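Long-range contact in 433aa long hypothetical phosphoribosylglycinamide formyl transferase (Pyrococcus horikoshii, PDB 2DWC), which is of unknown function but belongs to the ATP-grasp superfamily and holds adenosine-5'-diphosphate in this model: residues 225-233 and 259-268. Residues are numbered along the deposited sequence; the frame is centred on the assembly and turned at random.
Sequences IVTTFPKPV and VYRIAKRITD
The F229 ring lies between its strand and the helix, with CB of Y260 over one face, CD of K264 in plane at its edge, and CB of A263 also at the edge, 3.7 Å from F229 CE2. Its neighbour, the Y260 ring, is tilted 43° to it, so the two rings meet obliquely; F229 CB makes an off-centre CH-pi contact 4.2 Å from the centroid of the Y260 ring. This is the beta-sheet-and-helix packing of an ATP-grasp domain: residues 259-268 of helix 253-270 run at 144° to strand residues 225-230, roughly antiparallel, and strands 209-219 and 334-337, which flank strand 225-238 in the sheet, add E213 and L336 around F229. No direct hydrogen bond joins the two segments; apolar contacts and two waters do the work.

Toward the C-terminal end of residues 225-233, P232 meets Y260 at about a right angle, its CD 3.5 Å from the phenol OH, and sets CG against CG1 of V259. The same OH is gripped twice, by a hydrogen bond with E256 and by a water that donates both to it and to the backbone O of F229. E256 also takes a salt bridge from K231, whose CD passes close to the phenol oxygen.

At the other end K264 leaves the helix with CG anti to its backbone N (chi1 178°). With the bend at chi2 its chain crosses T227 obliquely, CD resting near T227 CB, and the bend at chi4 turns NZ to D268, 2.7 Å from OD1, where it meets the syn lone pair. The other water bridges the two segments here: it lies 2.7 Å from T227 OG1, is hydrogen-bonded to T267 OG1 as well, and donates to OD2 of D268 at 2.6 Å.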
loop_
_atom_site.group_PDB
_atom_site.type_symbol
_atom_site.label_atom_id
_atom_site.label_comp_id
_atom_site.label_asym_id
_atom_site.label_seq_id
_atom_site.Cartn_x
_atom_site.Cartn_y
_atom_site.Cartn_z
ATOM N N ILE B 225 -4.354 -18.035 -20.935
ATOM C CA ILE B 225 -4.964 -17.777 -19.646
ATOM C C ILE B 225 -4.816 -18.950 -18.684
ATOM O O ILE B 225 -5.035 -20.118 -19.061
ATOM C CB ILE B 225 -6.437 -17.429 -19.831
ATOM C CG1 ILE B 225 -6.531 -16.186 -20.715
ATOM C CG2 ILE B 225 -7.122 -17.238 -18.454
ATOM C CD1 ILE B 225 -7.957 -15.874 -21.099
ATOM N N VAL B 226 -4.377 -18.649 -17.464
ATOM C CA VAL B 226 -4.275 -19.671 -16.413
ATOM C C VAL B 226 -5.025 -19.198 -15.168
ATOM O O VAL B 226 -5.441 -18.029 -15.088
ATOM C CB VAL B 226 -2.792 -19.964 -16.022
ATOM C CG1 VAL B 226 -2.058 -20.523 -17.205
ATOM C CG2 VAL B 226 -2.098 -18.699 -15.560
ATOM N N THR B 227 -5.217 -20.093 -14.198
ATOM C CA THR B 227 -5.917 -19.716 -12.976
ATOM C C THR B 227 -4.987 -20.054 -11.801
ATOM O O THR B 227 -4.450 -21.172 -11.719
ATOM C CB THR B 227 -7.237 -20.511 -12.857
ATOM O OG1 THR B 227 -7.968 -20.396 -14.086
ATOM C CG2 THR B 227 -8.081 -19.988 -11.666
ATOM N N THR B 228 -4.821 -19.101 -10.887
ATOM C CA THR B 228 -3.913 -19.250 -9.750
ATOM C C THR B 228 -4.691 -19.172 -8.471
ATOM O O THR B 228 -5.645 -18.397 -8.332
ATOM C CB THR B 228 -2.797 -18.170 -9.844
ATOM O OG1 THR B 228 -2.103 -18.399 -11.049
ATOM C CG2 THR B 228 -1.810 -18.237 -8.671
ATOM N N PHE B 229 -4.282 -20.012 -7.513
ATOM C CA PHE B 229 -5.012 -20.150 -6.276
ATOM C C PHE B 229 -4.342 -19.788 -4.983
ATOM O O PHE B 229 -3.388 -20.485 -4.545
ATOM C CB PHE B 229 -5.479 -21.611 -6.136
ATOM C CG PHE B 229 -6.399 -22.052 -7.250
ATOM C CD1 PHE B 229 -5.874 -22.542 -8.451
ATOM C CD2 PHE B 229 -7.762 -21.898 -7.116
ATOM C CE1 PHE B 229 -6.717 -22.870 -9.507
ATOM C CE2 PHE B 229 -8.628 -22.218 -8.166
ATOM C CZ PHE B 229 -8.100 -22.705 -9.367
ATOM N N PRO B 230 -4.810 -18.700 -4.335
ATOM C CA PRO B 230 -4.235 -18.305 -3.040
ATOM C C PRO B 230 -4.727 -19.324 -1.995
ATOM O O PRO B 230 -5.657 -20.121 -2.254
ATOM C CB PRO B 230 -4.886 -16.936 -2.736
ATOM C CG PRO B 230 -5.196 -16.380 -4.114
ATOM C CD PRO B 230 -5.662 -17.636 -4.907
ATOM N N LYS B 231 -4.163 -19.281 -0.791
ATOM C CA LYS B 231 -4.659 -20.176 0.245
ATOM C C LYS B 231 -6.108 -19.774 0.586
ATOM O O LYS B 231 -6.470 -18.590 0.544
ATOM C CB LYS B 231 -3.780 -20.053 1.500
ATOM C CG LYS B 231 -2.445 -20.719 1.357
ATOM C CD LYS B 231 -2.687 -22.234 1.577
ATOM C CE LYS B 231 -1.416 -23.018 1.633
ATOM N NZ LYS B 231 -1.744 -24.429 2.053
ATOM N N PRO B 232 -6.972 -20.743 0.921
ATOM C CA PRO B 232 -8.363 -20.430 1.270
ATOM C C PRO B 232 -8.430 -19.412 2.443
ATOM O O PRO B 232 -7.582 -19.427 3.349
ATOM C CB PRO B 232 -8.941 -21.807 1.697
ATOM C CG PRO B 232 -8.141 -22.774 0.892
ATOM C CD PRO B 232 -6.722 -22.199 0.928
ATOM N N VAL B 233 -9.443 -18.561 2.427
ATOM C CA VAL B 233 -9.631 -17.559 3.467
ATOM C C VAL B 233 -10.816 -17.963 4.319
ATOM O O VAL B 233 -11.926 -18.096 3.811
ATOM C CB VAL B 233 -9.897 -16.135 2.820
ATOM C CG1 VAL B 233 -10.501 -15.156 3.834
ATOM C CG2 VAL B 233 -8.585 -15.603 2.270
ATOM N N VAL B 259 -11.230 -27.607 -2.462
ATOM C CA VAL B 259 -11.603 -26.173 -2.596
ATOM C C VAL B 259 -11.036 -25.674 -3.921
ATOM O O VAL B 259 -11.740 -25.039 -4.706
ATOM C CB VAL B 259 -11.032 -25.346 -1.401
ATOM C CG1 VAL B 259 -11.009 -23.819 -1.734
ATOM C CG2 VAL B 259 -11.890 -25.590 -0.171
ATOM N N TYR B 260 -9.771 -25.980 -4.204
ATOM C CA TYR B 260 -9.164 -25.551 -5.470
ATOM C C TYR B 260 -9.875 -26.205 -6.654
ATOM O O TYR B 260 -10.125 -25.562 -7.657
ATOM C CB TYR B 260 -7.673 -25.918 -5.558
ATOM C CG TYR B 260 -6.804 -25.331 -4.450
ATOM C CD1 TYR B 260 -5.657 -25.995 -3.997
ATOM C CD2 TYR B 260 -7.142 -24.112 -3.844
ATOM C CE1 TYR B 260 -4.878 -25.465 -2.973
ATOM C CE2 TYR B 260 -6.371 -23.571 -2.804
ATOM C CZ TYR B 260 -5.251 -24.242 -2.370
ATOM O OH TYR B 260 -4.539 -23.728 -1.305
ATOM N N ARG B 261 -10.197 -27.495 -6.548
ATOM C CA ARG B 261 -10.863 -28.164 -7.656
ATOM C C ARG B 261 -12.228 -27.538 -7.987
ATOM O O ARG B 261 -12.563 -27.325 -9.171
ATOM C CB ARG B 261 -11.046 -29.670 -7.301
ATOM C CG ARG B 261 -11.566 -30.538 -8.465
ATOM C CD ARG B 261 -11.961 -31.963 -7.992
ATOM N NE ARG B 261 -13.204 -31.996 -7.218
ATOM C CZ ARG B 261 -14.422 -31.843 -7.735
ATOM N NH1 ARG B 261 -14.578 -31.639 -9.043
ATOM N NH2 ARG B 261 -15.489 -31.918 -6.944
ATOM N N ILE B 262 -13.019 -27.280 -6.952
ATOM C CA ILE B 262 -14.364 -26.702 -7.123
ATOM C C ILE B 262 -14.243 -25.275 -7.673
ATOM O O ILE B 262 -14.959 -24.889 -8.620
ATOM C CB ILE B 262 -15.118 -26.715 -5.778
ATOM C CG1 ILE B 262 -15.586 -28.158 -5.502
ATOM C CG2 ILE B 262 -16.334 -25.780 -5.812
ATOM C CD1 ILE B 262 -16.057 -28.398 -4.144
ATOM N N ALA B 263 -13.341 -24.490 -7.079
ATOM C CA ALA B 263 -13.146 -23.109 -7.580
ATOM C C ALA B 263 -12.750 -23.136 -9.064
ATOM O O ALA B 263 -13.270 -22.366 -9.875
ATOM C CB ALA B 263 -12.018 -22.366 -6.715
ATOM N N LYS B 264 -11.840 -24.028 -9.454
ATOM C CA LYS B 264 -11.414 -24.083 -10.853
ATOM C C LYS B 264 -12.564 -24.383 -11.813
ATOM O O LYS B 264 -12.664 -23.775 -12.893
ATOM C CB LYS B 264 -10.300 -25.134 -11.022
ATOM C CG LYS B 264 -9.782 -25.324 -12.465
ATOM C CD LYS B 264 -9.006 -24.139 -12.964
ATOM C CE LYS B 264 -8.048 -24.520 -14.118
ATOM N NZ LYS B 264 -8.754 -25.044 -15.333
ATOM N N ARG B 265 -13.424 -25.320 -11.423
ATOM C CA ARG B 265 -14.565 -25.688 -12.277
ATOM C C ARG B 265 -15.495 -24.483 -12.438
ATOM O O ARG B 265 -16.023 -24.250 -13.517
ATOM C CB ARG B 265 -15.332 -26.857 -11.660
ATOM C CG ARG B 265 -14.724 -28.230 -11.978
ATOM C CD ARG B 265 -15.564 -29.313 -11.321
ATOM N NE ARG B 265 -15.252 -30.655 -11.783
ATOM C CZ ARG B 265 -15.409 -31.071 -13.034
ATOM N NH1 ARG B 265 -15.871 -30.239 -13.969
ATOM N NH2 ARG B 265 -15.124 -32.330 -13.340
ATOM N N ILE B 266 -15.643 -23.700 -11.375
ATOM C CA ILE B 266 -16.522 -22.533 -11.434
ATOM C C ILE B 266 -15.908 -21.410 -12.266
ATOM O O ILE B 266 -16.565 -20.847 -13.135
ATOM C CB ILE B 266 -16.842 -22.018 -10.036
ATOM C CG1 ILE B 266 -17.803 -23.009 -9.351
ATOM C CG2 ILE B 266 -17.496 -20.602 -10.118
ATOM C CD1 ILE B 266 -17.891 -22.837 -7.818
ATOM N N THR B 267 -14.655 -21.075 -11.994
ATOM C CA THR B 267 -14.061 -19.982 -12.769
ATOM C C THR B 267 -13.838 -20.343 -14.237
ATOM O O THR B 267 -13.903 -19.470 -15.100
ATOM C CB THR B 267 -12.763 -19.448 -12.099
ATOM O OG1 THR B 267 -11.778 -20.477 -12.051
ATOM C CG2 THR B 267 -13.081 -18.962 -10.662
ATOM N N ASP B 268 -13.576 -21.618 -14.551
ATOM C CA ASP B 268 -13.436 -22.009 -15.968
ATOM C C ASP B 268 -14.772 -21.718 -16.686
ATOM O O ASP B 268 -14.781 -21.352 -17.873
ATOM C CB ASP B 268 -13.145 -23.519 -16.086
ATOM C CG ASP B 268 -11.691 -23.867 -15.826
ATOM O OD1 ASP B 268 -11.416 -25.086 -15.708
ATOM O OD2 ASP B 268 -10.818 -22.959 -15.730
HETATM O O HOH W 1 -10.593 -20.593 -14.567
HETATM O O HOH W 2 -2.548 -21.850 -2.295
#